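Local atomic coordinates of Non-reducing end alpha-L-arabinofuranosidase BoGH43B (PDB entry 5JOZ), a protein that cleaves terminal non-reducing alpha-L-arabinofuranoside residues from xyloglucan branches, turning 'S' units into 'X' units during xyloglucan breakdown. Residues G261-H265 / T465-E471; P232-H238 / V252-P258; K396-L402 / I414-D420; A366-A372 / F503-D507. All coordinates share one frame; numbering follows the deposited sequence.

Interaction 1: residues G261-H265 / T465-E471; sequences GKYQH and TRDVSNE
Between the loop 261-265 and the turn 465-471 the backbones come nearest at H265 and S469, whose CA atoms lie 4.2 Å apart, and one backbone bond, from N470 N to Q264 O (2.8 Å), joins them. A second bond uses a side chain: E471 OE1 accepts from Q264 N at 3.0 Å, the donor standing above the carboxylate plane. Two neighbouring residues at the start of helix 470-473 thus hold both backbone polar atoms of Q264. Two rings add to the grip. R466 lays its CB over the face of Y263, 3.8 Å from the ring centroid, while T465 OG1, hydrogen-bonded to E444 O, sits at the edge of the same ring. One residue earlier in the turn, T465 likewise covers H265, its CB 3.5 Å from the imidazole centroid and 10° off the ring normal. The amide of Q264, bent round at chi2 (87°), brings NE2 to N470 CB, where a water accepts from NE2 and donates to OD1 of N470, whose ND2 bonds G475 O; the stronger partner of the Q264 amide is G267 N, bound to OE1. S469, at the N-cap of the helix, turns its OG to V472 N in a weak capping bond and also donates to R466 O (2.9 Å), in the carbonyl plane and on a lone pair. The contact links the catalytic family 43 part of the chain to the concanavalin A-like part: T465 and H265 both rest on Y447 of strand 446-453, V468 reaches Y399 of strand 397-406, and the loop connects strands 249-256 and 269-277.

Interaction 2: residues P232-H238 / V252-P258; sequences PFQAIGH and VCLGIRP
L254 turns its CG between its backbone N and carbonyl carbon (chi1 70°), which sets the branch over the opposite strand: CG lies 3.2 Å from G237 O, CD1 meets A235 O and CD2 packs on H238 CB. I256 adopts a like first torsion (58°) and carries CG1 to A235 CB, 3.9 Å away. Q234 with I256 and G237 with L254 are antiparallel hydrogen-bonded pairs, each closed by two backbone bonds, including I256 N to Q234 O at 2.9 Å and L254 N to G237 O at 2.9 Å; between them the register shifts by one residue, a beta bulge. The other side of the ribbon is apolar: I236 CG2 touches C253 SG at 3.8 Å, and I236 CD1 reaches G255 CA, where the absence of a side chain permits the approach. Farther along, F233 and R257 run side by side, ring next to aliphatic CG, while the guanidinium goes on to a salt bridge with E269. Where the strands part, one water donates to P232 O and P258 O, both at 2.7 Å. H238 emerges from this ladder with its side chain beside D16, the inferred proton acceptor, and near D126. Strands 234-243 and 249-256 are the first two of four in a blade of the five-bladed beta-propeller; strand 269-277 follows, pairing through C253 and G255, its F271 against F233, I236 and C253, and 283-284 completes it.

Interaction 3: residues K396-L402 / I414-D420; sequences KNHYDLL and IRKTLKD
H398 and T417 meet in the close-packed half of the hairpin 397-406/409-418, part of an antiparallel sheet of the concanavalin A-like domain away from the annotated sites, and T417 CB lies over one face of the imidazole, 3.8 Å from its centroid and displaced toward the rim. The same two residues form a hydrogen-bonded antiparallel pair, as do D400 and R415, and the side chains of all four lie on one face of the sheet. The D400 carboxylate is divided between two partners: OD1 accepts from H398 ND1 at 2.8 Å on the syn side, and OD2 receives R415 NH2 at 2.9 Å on its anti lone pair, near the guanidinium plane. R415 gets there by an extended start and a bend at chi3 (61°); NH2 has a second acid in E386, and L402 CD1 lies over one face of the guanidinium, at NH2. A water donates to R415 O and, weakly, to D400 OD2. On the reverse face Y399 rests obliquely on K416 CB and L418 CD2, while its hydroxyl bonds S464 O. The far end is looser and open to solvent: K396, K419 and D420 are exposed, and this open end of the hairpin, where the chain turns into strand 421-429, is held by D420 N to K396 O (3.1 Å) and by K419 N, which approaches N397 OD1 (3.2 Å) from above the amide plane. With H398 ND1 and R415 NH2 as donors, and a weak bond from the water, the buried D400 carboxylate would probably be stabilised as the anion, and its bond to ND1 fixes the rotation of the H398 ring.

Interaction 4: residues A366-A372 / F503-D507; sequences AAFNLTA and FRCLD
Strands 370-377 and 496-505 are antiparallel neighbours in one sheet of the concanavalin A-like domain, and the contact takes in the start of the first and the end of the second, with the loops beyond. T371 and R504 form the hydrogen-bonded pair, N to O in both directions, the bond from R504 N to T371 O measuring 2.9 Å. L506 N extends the ladder to N369 O (2.8 Å), though with a more bent hydrogen angle of 142°. On the face shared by L370, A372, F503 and C505 the contacts are apolar. F503, with CG anti to the backbone N (chi1 -163°), brings its ring up to L370, where CZ lies 3.4 Å from L370 CD2, and its CD1 touches A372 CB. The lining continues into the loop as A367 CB packs on C505 CB at 3.7 Å. Past the strand, D507 turns its carboxylate into the loop: OD2 accepts from F368 N (3.1 Å) and OD1 from N369 N (2.9 Å), each met on the syn side and somewhat out of the carboxylate plane. Two successive backbone N-H groups are therefore held by the two oxygens of one acid, which fixes the carboxylate's rotation and ties the chain leaving strand 496-505 to the loop entering strand 370-377. Their partial positive charges would probably favour the ionised form of D507, as would R257, a long and weak ion-pair partner of OD2.

Interactions 1, 2 and 4 meet where the catalytic and concanavalin A-like parts adjoin. Interaction 2 lies nearest the active site, the H238 side chain being about 3 Å from that of the inferred proton acceptor D16; interaction 1 stands further back, with Q264 about 11 Å from D16 and N470 about 12 Å from the inferred proton donor E176. Packing of Q264 CG on I256 CG2 (3.8 Å) joins interactions 1 and 2, and a long, weak ion pair between R257 NH2 and D507 OD2 (3.4 Å) joins 2 and 4. H265 CE1 touches F368 CD1, linking 1 to 4. Interaction 3 reaches interaction 1 through Y399 against V468, but stays about 15 Å from interaction 2 at the nearest atoms.

Interaction 1: residues G261-H265 / T465-E471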
# COMPACT_ATOMS: atom_id res chain seq x y z
N GLY A 261 -3.78 10.77 -18.73
CA GLY A 261 -4.90 11.34 -17.99
C GLY A 261 -6.16 10.50 -17.84
O GLY A 261 -7.19 11.07 -17.46
N LYS A 262 -6.11 9.19 -18.10
CA LYS A 262 -7.33 8.32 -18.12
C LYS A 262 -7.41 7.26 -17.01
O LYS A 262 -8.46 7.14 -16.36
CB LYS A 262 -7.46 7.54 -19.44
CG LYS A 262 -7.15 8.28 -20.72
CD LYS A 262 -8.10 9.43 -20.98
CE LYS A 262 -8.01 9.84 -22.45
NZ LYS A 262 -8.52 11.22 -22.68
N TYR A 263 -6.34 6.48 -16.84
CA TYR A 263 -6.34 5.32 -15.94
C TYR A 263 -5.06 5.19 -15.09
O TYR A 263 -4.00 5.70 -15.45
CB TYR A 263 -6.60 4.03 -16.75
CG TYR A 263 -5.58 3.74 -17.84
CD1 TYR A 263 -4.43 3.01 -17.56
CD2 TYR A 263 -5.78 4.17 -19.15
CE1 TYR A 263 -3.50 2.73 -18.55
CE2 TYR A 263 -4.86 3.91 -20.15
CZ TYR A 263 -3.71 3.19 -19.85
OH TYR A 263 -2.78 2.92 -20.84
N GLN A 264 -5.19 4.53 -13.94
CA GLN A 264 -4.05 4.29 -13.04
C GLN A 264 -4.03 2.84 -12.58
O GLN A 264 -5.05 2.28 -12.18
CB GLN A 264 -4.05 5.30 -11.86
CG GLN A 264 -5.09 5.08 -10.76
CD GLN A 264 -4.65 4.13 -9.66
OE1 GLN A 264 -3.55 3.59 -9.71
NE2 GLN A 264 -5.51 3.92 -8.67
N HIS A 265 -2.85 2.24 -12.64
CA HIS A 265 -2.66 0.83 -12.25
C HIS A 265 -1.64 0.60 -11.14
O HIS A 265 -1.70 -0.44 -10.50
CB HIS A 265 -2.35 -0.05 -13.47
CG HIS A 265 -1.06 0.28 -14.16
ND1 HIS A 265 -0.89 1.39 -14.95
CD2 HIS A 265 0.11 -0.40 -14.22
CE1 HIS A 265 0.33 1.41 -15.45
NE2 HIS A 265 0.96 0.33 -15.02
N THR A 465 -1.82 -2.43 -19.48
CA THR A 465 -1.90 -1.93 -18.11
C THR A 465 -3.30 -1.38 -17.80
O THR A 465 -3.77 -1.44 -16.66
CB THR A 465 -0.86 -0.83 -17.86
OG1 THR A 465 -1.05 0.23 -18.80
CG2 THR A 465 0.56 -1.37 -17.99
N ARG A 466 -3.96 -0.87 -18.84
CA ARG A 466 -5.34 -0.38 -18.76
C ARG A 466 -6.34 -1.40 -18.22
O ARG A 466 -7.20 -1.06 -17.41
CB ARG A 466 -5.77 0.08 -20.15
CG ARG A 466 -7.10 0.80 -20.25
CD ARG A 466 -7.52 0.90 -21.71
NE ARG A 466 -7.75 -0.43 -22.26
CZ ARG A 466 -8.08 -0.68 -23.53
NH1 ARG A 466 -8.25 0.30 -24.41
NH2 ARG A 466 -8.25 -1.95 -23.91
N ASP A 467 -6.24 -2.65 -18.68
CA ASP A 467 -7.19 -3.69 -18.25
C ASP A 467 -7.02 -4.13 -16.79
O ASP A 467 -7.89 -4.83 -16.25
CB ASP A 467 -7.15 -4.91 -19.18
CG ASP A 467 -7.88 -4.70 -20.50
OD1 ASP A 467 -8.93 -4.03 -20.52
OD2 ASP A 467 -7.39 -5.23 -21.52
N VAL A 468 -5.91 -3.72 -16.15
CA VAL A 468 -5.71 -3.96 -14.72
C VAL A 468 -5.80 -2.68 -13.89
O VAL A 468 -5.41 -2.68 -12.72
CB VAL A 468 -4.40 -4.76 -14.45
CG1 VAL A 468 -4.55 -6.19 -14.94
CG2 VAL A 468 -3.17 -4.10 -15.06
N SER A 469 -6.36 -1.62 -14.46
CA SER A 469 -6.34 -0.31 -13.84
C SER A 469 -7.46 -0.20 -12.82
O SER A 469 -8.46 -0.93 -12.89
CB SER A 469 -6.47 0.78 -14.90
OG SER A 469 -7.80 0.86 -15.39
N ASN A 470 -7.29 0.70 -11.86
CA ASN A 470 -8.34 1.00 -10.88
C ASN A 470 -9.69 1.35 -11.53
O ASN A 470 -10.74 0.91 -11.07
CB ASN A 470 -7.93 2.18 -9.99
CG ASN A 470 -8.98 2.50 -8.94
OD1 ASN A 470 -9.66 3.53 -9.02
ND2 ASN A 470 -9.14 1.60 -7.98
N GLU A 471 -9.64 2.11 -12.62
CA GLU A 471 -10.84 2.60 -13.29
C GLU A 471 -11.65 1.49 -13.95
O GLU A 471 -12.86 1.63 -14.11
CB GLU A 471 -10.50 3.71 -14.30
CG GLU A 471 -10.14 5.06 -13.65
CD GLU A 471 -8.73 5.13 -13.08
OE1 GLU A 471 -8.03 4.10 -13.00
OE2 GLU A 471 -8.31 6.26 -12.72
O HOH W 1 -7.96 5.75 -9.44

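Interaction 2: residues P232-H238 / V252-P258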
# COMPACT_ATOMS: atom_id res chain seq x y z
N PRO A 232 -0.17 16.15 -14.10
CA PRO A 232 0.14 14.70 -14.09
C PRO A 232 -0.27 13.94 -12.81
O PRO A 232 -0.43 12.73 -12.86
CB PRO A 232 1.67 14.66 -14.27
CG PRO A 232 2.15 15.99 -13.79
CD PRO A 232 1.06 16.96 -14.18
N PHE A 233 -0.39 14.64 -11.69
CA PHE A 233 -0.99 14.11 -10.44
C PHE A 233 -2.45 14.49 -10.25
O PHE A 233 -2.82 15.65 -10.40
CB PHE A 233 -0.24 14.62 -9.21
CG PHE A 233 1.25 14.50 -9.29
CD1 PHE A 233 1.88 13.47 -10.00
CD2 PHE A 233 2.03 15.40 -8.59
CE1 PHE A 233 3.26 13.37 -10.03
CE2 PHE A 233 3.41 15.31 -8.62
CZ PHE A 233 4.03 14.29 -9.34
N GLN A 234 -3.26 13.52 -9.85
CA GLN A 234 -4.71 13.69 -9.71
C GLN A 234 -5.20 12.96 -8.43
O GLN A 234 -4.43 12.25 -7.77
CB GLN A 234 -5.40 13.17 -10.98
CG GLN A 234 -6.59 13.98 -11.49
CD GLN A 234 -6.27 15.43 -11.87
OE1 GLN A 234 -5.27 15.73 -12.53
NE2 GLN A 234 -7.15 16.34 -11.46
N ALA A 235 -6.47 13.16 -8.07
CA ALA A 235 -7.08 12.59 -6.85
C ALA A 235 -6.24 12.77 -5.59
O ALA A 235 -6.10 11.84 -4.78
CB ALA A 235 -7.44 11.12 -7.06
N ILE A 236 -5.68 13.96 -5.45
CA ILE A 236 -4.84 14.32 -4.32
C ILE A 236 -5.74 14.52 -3.08
O ILE A 236 -6.77 15.18 -3.16
CB ILE A 236 -3.99 15.57 -4.65
CG1 ILE A 236 -2.86 15.21 -5.62
CG2 ILE A 236 -3.44 16.25 -3.40
CD1 ILE A 236 -1.68 14.48 -4.99
N GLY A 237 -5.36 13.93 -1.96
CA GLY A 237 -6.13 14.06 -0.73
C GLY A 237 -5.66 13.09 0.33
O GLY A 237 -4.65 12.41 0.14
N HIS A 238 -6.40 13.04 1.44
CA HIS A 238 -6.04 12.23 2.61
C HIS A 238 -4.64 12.56 3.15
O HIS A 238 -3.75 11.70 3.23
CB HIS A 238 -6.18 10.72 2.33
CG HIS A 238 -6.45 9.91 3.56
ND1 HIS A 238 -7.59 9.14 3.71
CD2 HIS A 238 -5.75 9.76 4.71
CE1 HIS A 238 -7.57 8.55 4.89
NE2 HIS A 238 -6.47 8.91 5.52
N VAL A 252 2.04 15.13 4.09
CA VAL A 252 2.01 13.98 3.19
C VAL A 252 0.55 13.73 2.84
O VAL A 252 -0.33 14.07 3.62
CB VAL A 252 2.70 12.72 3.76
CG1 VAL A 252 4.18 13.00 3.96
CG2 VAL A 252 2.03 12.25 5.07
N CYS A 253 0.32 13.19 1.65
CA CYS A 253 -1.02 12.88 1.17
C CYS A 253 -0.90 11.83 0.07
O CYS A 253 0.21 11.53 -0.40
CB CYS A 253 -1.69 14.12 0.59
SG CYS A 253 -1.00 14.61 -1.01
N LEU A 254 -2.05 11.29 -0.35
CA LEU A 254 -2.10 10.31 -1.41
C LEU A 254 -2.51 10.97 -2.70
O LEU A 254 -3.07 12.06 -2.71
CB LEU A 254 -3.09 9.17 -1.08
CG LEU A 254 -4.61 9.39 -1.04
CD1 LEU A 254 -5.25 9.67 -2.40
CD2 LEU A 254 -5.27 8.19 -0.38
N GLY A 255 -2.23 10.29 -3.81
CA GLY A 255 -2.67 10.72 -5.13
C GLY A 255 -2.46 9.61 -6.14
O GLY A 255 -1.95 8.53 -5.81
N ILE A 256 -2.84 9.88 -7.38
CA ILE A 256 -2.61 8.94 -8.48
C ILE A 256 -1.84 9.62 -9.60
O ILE A 256 -1.86 10.84 -9.70
CB ILE A 256 -3.94 8.34 -9.00
CG1 ILE A 256 -4.89 9.44 -9.48
CG2 ILE A 256 -4.59 7.49 -7.91
CD1 ILE A 256 -6.10 8.93 -10.23
N ARG A 257 -1.13 8.80 -10.40
CA ARG A 257 -0.41 9.25 -11.59
C ARG A 257 -1.08 8.57 -12.77
O ARG A 257 -0.72 7.44 -13.08
CB ARG A 257 1.05 8.81 -11.56
CG ARG A 257 1.95 9.56 -10.59
CD ARG A 257 3.03 8.62 -10.06
NE ARG A 257 4.31 8.70 -10.74
CZ ARG A 257 5.29 7.80 -10.64
NH1 ARG A 257 5.18 6.70 -9.91
NH2 ARG A 257 6.42 8.01 -11.32
N PRO A 258 -2.06 9.23 -13.41
CA PRO A 258 -2.76 8.54 -14.51
C PRO A 258 -1.92 8.41 -15.78
O PRO A 258 -1.01 9.21 -16.01
CB PRO A 258 -4.00 9.42 -14.76
CG PRO A 258 -4.02 10.46 -13.69
CD PRO A 258 -2.62 10.59 -13.19
O HOH W 2 0.55 11.03 -14.76

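Interaction 3: residues K396-L402 / I414-D420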
# COMPACT_ATOMS: atom_id res chain seq x y z
N LYS A 396 -9.83 -11.45 -9.47
CA LYS A 396 -10.51 -11.62 -10.75
C LYS A 396 -9.73 -11.02 -11.93
O LYS A 396 -10.16 -11.18 -13.06
CB LYS A 396 -11.91 -10.96 -10.69
CG LYS A 396 -12.84 -11.57 -9.65
CD LYS A 396 -14.14 -10.80 -9.46
CE LYS A 396 -14.99 -11.46 -8.39
NZ LYS A 396 -16.21 -10.68 -8.01
N ASN A 397 -8.62 -10.33 -11.67
CA ASN A 397 -7.90 -9.61 -12.73
C ASN A 397 -6.39 -9.73 -12.52
O ASN A 397 -5.81 -9.13 -11.62
CB ASN A 397 -8.34 -8.15 -12.77
CG ASN A 397 -9.77 -7.99 -13.30
OD1 ASN A 397 -10.00 -7.87 -14.51
ND2 ASN A 397 -10.73 -7.96 -12.39
N HIS A 398 -5.76 -10.53 -13.38
CA HIS A 398 -4.35 -10.86 -13.23
C HIS A 398 -3.82 -11.55 -14.47
O HIS A 398 -4.55 -12.33 -15.10
CB HIS A 398 -4.13 -11.78 -12.02
CG HIS A 398 -4.95 -13.04 -12.06
ND1 HIS A 398 -4.49 -14.22 -12.60
CD2 HIS A 398 -6.21 -13.30 -11.62
CE1 HIS A 398 -5.42 -15.15 -12.50
NE2 HIS A 398 -6.47 -14.62 -11.90
N TYR A 399 -2.55 -11.29 -14.79
CA TYR A 399 -1.88 -11.93 -15.93
C TYR A 399 -0.88 -12.93 -15.40
O TYR A 399 -0.03 -12.57 -14.59
CB TYR A 399 -1.15 -10.90 -16.77
CG TYR A 399 -2.01 -9.75 -17.28
CD1 TYR A 399 -3.26 -9.99 -17.85
CD2 TYR A 399 -1.56 -8.43 -17.20
CE1 TYR A 399 -4.04 -8.94 -18.33
CE2 TYR A 399 -2.33 -7.38 -17.68
CZ TYR A 399 -3.56 -7.64 -18.24
OH TYR A 399 -4.32 -6.60 -18.73
N ASP A 400 -0.95 -14.17 -15.87
CA ASP A 400 -0.16 -15.28 -15.32
C ASP A 400 0.88 -15.79 -16.31
O ASP A 400 0.53 -16.38 -17.32
CB ASP A 400 -1.10 -16.44 -14.97
CG ASP A 400 -2.07 -16.10 -13.85
OD1 ASP A 400 -1.92 -15.07 -13.17
OD2 ASP A 400 -3.01 -16.90 -13.65
N LEU A 401 2.16 -15.59 -15.99
CA LEU A 401 3.24 -16.12 -16.81
C LEU A 401 3.76 -17.39 -16.13
O LEU A 401 4.65 -17.32 -15.27
CB LEU A 401 4.34 -15.08 -17.01
CG LEU A 401 5.60 -15.55 -17.74
CD1 LEU A 401 5.25 -16.07 -19.13
CD2 LEU A 401 6.62 -14.43 -17.81
N LEU A 402 3.20 -18.54 -16.51
CA LEU A 402 3.41 -19.80 -15.79
C LEU A 402 4.02 -20.92 -16.61
O LEU A 402 3.85 -20.97 -17.83
CB LEU A 402 2.08 -20.30 -15.23
CG LEU A 402 1.25 -19.28 -14.44
CD1 LEU A 402 -0.10 -19.86 -14.05
CD2 LEU A 402 2.00 -18.78 -13.22
N ILE A 414 1.44 -17.68 -21.06
CA ILE A 414 0.85 -16.39 -20.64
C ILE A 414 -0.66 -16.59 -20.68
O ILE A 414 -1.20 -17.00 -21.70
CB ILE A 414 1.30 -15.15 -21.48
CG1 ILE A 414 0.62 -13.87 -20.97
CG2 ILE A 414 1.01 -15.29 -22.97
CD1 ILE A 414 0.84 -13.57 -19.51
N ARG A 415 -1.33 -16.35 -19.56
CA ARG A 415 -2.77 -16.56 -19.46
C ARG A 415 -3.41 -15.34 -18.82
O ARG A 415 -3.10 -15.00 -17.68
CB ARG A 415 -3.06 -17.82 -18.65
CG ARG A 415 -4.53 -18.25 -18.67
CD ARG A 415 -4.73 -19.46 -17.77
NE ARG A 415 -4.39 -19.14 -16.39
CZ ARG A 415 -4.18 -20.03 -15.41
NH1 ARG A 415 -4.25 -21.34 -15.63
NH2 ARG A 415 -3.87 -19.59 -14.20
N LYS A 416 -4.32 -14.72 -19.55
CA LYS A 416 -4.92 -13.46 -19.16
C LYS A 416 -6.32 -13.71 -18.59
O LYS A 416 -7.19 -14.19 -19.30
CB LYS A 416 -4.98 -12.53 -20.37
CG LYS A 416 -3.67 -12.41 -21.14
CD LYS A 416 -3.80 -11.51 -22.35
CE LYS A 416 -2.65 -11.74 -23.33
NZ LYS A 416 -2.82 -10.98 -24.60
N THR A 417 -6.50 -13.39 -17.31
CA THR A 417 -7.78 -13.51 -16.62
C THR A 417 -8.33 -12.11 -16.34
O THR A 417 -7.64 -11.30 -15.73
CB THR A 417 -7.60 -14.24 -15.28
OG1 THR A 417 -7.22 -15.59 -15.53
CG2 THR A 417 -8.89 -14.22 -14.45
N LEU A 418 -9.56 -11.85 -16.79
CA LEU A 418 -10.23 -10.56 -16.60
C LEU A 418 -11.70 -10.78 -16.35
O LEU A 418 -12.33 -11.63 -16.99
CB LEU A 418 -10.09 -9.67 -17.84
CG LEU A 418 -8.67 -9.24 -18.24
CD1 LEU A 418 -8.68 -8.60 -19.62
CD2 LEU A 418 -8.08 -8.30 -17.21
N LYS A 419 -12.26 -10.01 -15.41
CA LYS A 419 -13.64 -10.20 -14.97
C LYS A 419 -13.91 -11.67 -14.59
O LYS A 419 -14.98 -12.21 -14.87
CB LYS A 419 -14.63 -9.70 -16.04
CG LYS A 419 -14.55 -8.20 -16.31
CD LYS A 419 -14.95 -7.38 -15.08
CE LYS A 419 -15.86 -6.21 -15.42
NZ LYS A 419 -15.17 -5.15 -16.21
N ASP A 420 -12.90 -12.28 -13.96
CA ASP A 420 -12.94 -13.68 -13.50
C ASP A 420 -13.12 -14.74 -14.61
O ASP A 420 -13.53 -15.86 -14.33
CB ASP A 420 -14.03 -13.82 -12.42
CG ASP A 420 -13.71 -14.89 -11.38
OD1 ASP A 420 -12.56 -14.96 -10.91
OD2 ASP A 420 -14.63 -15.65 -11.02
O HOH W 3 -4.76 -15.93 -15.69

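Interaction 4: residues A366-A372 / F503-D507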
# COMPACT_ATOMS: atom_id res chain seq x y z
N ALA A 366 6.41 -0.48 -8.39
CA ALA A 366 6.83 0.84 -7.95
C ALA A 366 7.25 1.77 -9.09
O ALA A 366 7.70 2.90 -8.82
CB ALA A 366 7.98 0.68 -6.96
N ALA A 367 7.14 1.32 -10.34
CA ALA A 367 7.45 2.16 -11.49
C ALA A 367 6.63 1.78 -12.72
O ALA A 367 6.26 0.62 -12.91
CB ALA A 367 8.94 2.10 -11.80
N PHE A 368 6.32 2.76 -13.55
CA PHE A 368 5.69 2.50 -14.82
C PHE A 368 6.58 1.62 -15.68
O PHE A 368 6.13 0.59 -16.17
CB PHE A 368 5.39 3.80 -15.55
CG PHE A 368 4.29 4.59 -14.91
CD1 PHE A 368 2.98 4.14 -14.97
CD2 PHE A 368 4.58 5.75 -14.20
CE1 PHE A 368 1.96 4.87 -14.36
CE2 PHE A 368 3.57 6.48 -13.60
CZ PHE A 368 2.26 6.04 -13.68
N ASN A 369 7.85 2.01 -15.79
CA ASN A 369 8.81 1.33 -16.64
C ASN A 369 9.68 0.42 -15.80
O ASN A 369 10.46 0.89 -14.96
CB ASN A 369 9.66 2.36 -17.39
CG ASN A 369 8.82 3.35 -18.17
OD1 ASN A 369 8.57 4.47 -17.72
ND2 ASN A 369 8.32 2.92 -19.31
N LEU A 370 9.54 -0.89 -15.99
CA LEU A 370 10.36 -1.84 -15.25
C LEU A 370 10.60 -3.15 -15.96
O LEU A 370 9.93 -3.51 -16.92
CB LEU A 370 9.80 -2.10 -13.85
CG LEU A 370 8.48 -2.81 -13.55
CD1 LEU A 370 8.35 -4.20 -14.15
CD2 LEU A 370 8.33 -2.88 -12.02
N THR A 371 11.60 -3.85 -15.44
CA THR A 371 11.90 -5.21 -15.81
C THR A 371 11.89 -6.03 -14.54
O THR A 371 12.51 -5.66 -13.55
CB THR A 371 13.27 -5.32 -16.49
OG1 THR A 371 13.22 -4.61 -17.73
CG2 THR A 371 13.64 -6.78 -16.77
N ALA A 372 11.17 -7.15 -14.58
CA ALA A 372 11.11 -8.09 -13.47
C ALA A 372 11.36 -9.45 -14.07
O ALA A 372 10.71 -9.80 -15.05
CB ALA A 372 9.74 -8.05 -12.84
N PHE A 503 14.37 -7.08 -9.94
CA PHE A 503 13.34 -6.06 -10.01
C PHE A 503 14.03 -4.73 -10.30
O PHE A 503 14.73 -4.20 -9.44
CB PHE A 503 12.59 -6.02 -8.67
CG PHE A 503 11.27 -5.31 -8.74
CD1 PHE A 503 10.18 -5.90 -9.38
CD2 PHE A 503 11.11 -4.05 -8.17
CE1 PHE A 503 8.95 -5.25 -9.45
CE2 PHE A 503 9.89 -3.40 -8.24
CZ PHE A 503 8.81 -4.01 -8.88
N ARG A 504 13.87 -4.20 -11.51
CA ARG A 504 14.55 -2.97 -11.92
C ARG A 504 13.56 -1.90 -12.32
O ARG A 504 12.87 -2.04 -13.33
CB ARG A 504 15.51 -3.26 -13.07
CG ARG A 504 16.55 -2.18 -13.26
CD ARG A 504 17.40 -2.47 -14.48
NE ARG A 504 17.95 -3.83 -14.43
CZ ARG A 504 19.14 -4.18 -13.93
NH1 ARG A 504 19.98 -3.27 -13.43
NH2 ARG A 504 19.50 -5.47 -13.96
N CYS A 505 13.48 -0.84 -11.52
CA CYS A 505 12.67 0.34 -11.82
C CYS A 505 13.45 1.32 -12.71
O CYS A 505 14.64 1.62 -12.47
CB CYS A 505 12.25 1.04 -10.54
SG CYS A 505 11.30 0.03 -9.38
N LEU A 506 12.78 1.84 -13.74
CA LEU A 506 13.44 2.65 -14.76
C LEU A 506 12.73 3.98 -15.04
O LEU A 506 12.86 4.51 -16.14
CB LEU A 506 13.54 1.82 -16.05
CG LEU A 506 14.37 0.54 -15.90
CD1 LEU A 506 14.02 -0.46 -16.99
CD2 LEU A 506 15.86 0.88 -15.87
N ASP A 507 12.00 4.52 -14.06
CA ASP A 507 11.22 5.75 -14.32
C ASP A 507 12.10 7.00 -14.45
O ASP A 507 11.68 7.94 -15.11
CB ASP A 507 10.10 6.00 -13.28
CG ASP A 507 8.80 5.23 -13.59
OD1 ASP A 507 8.70 4.56 -14.65
OD2 ASP A 507 7.85 5.31 -12.76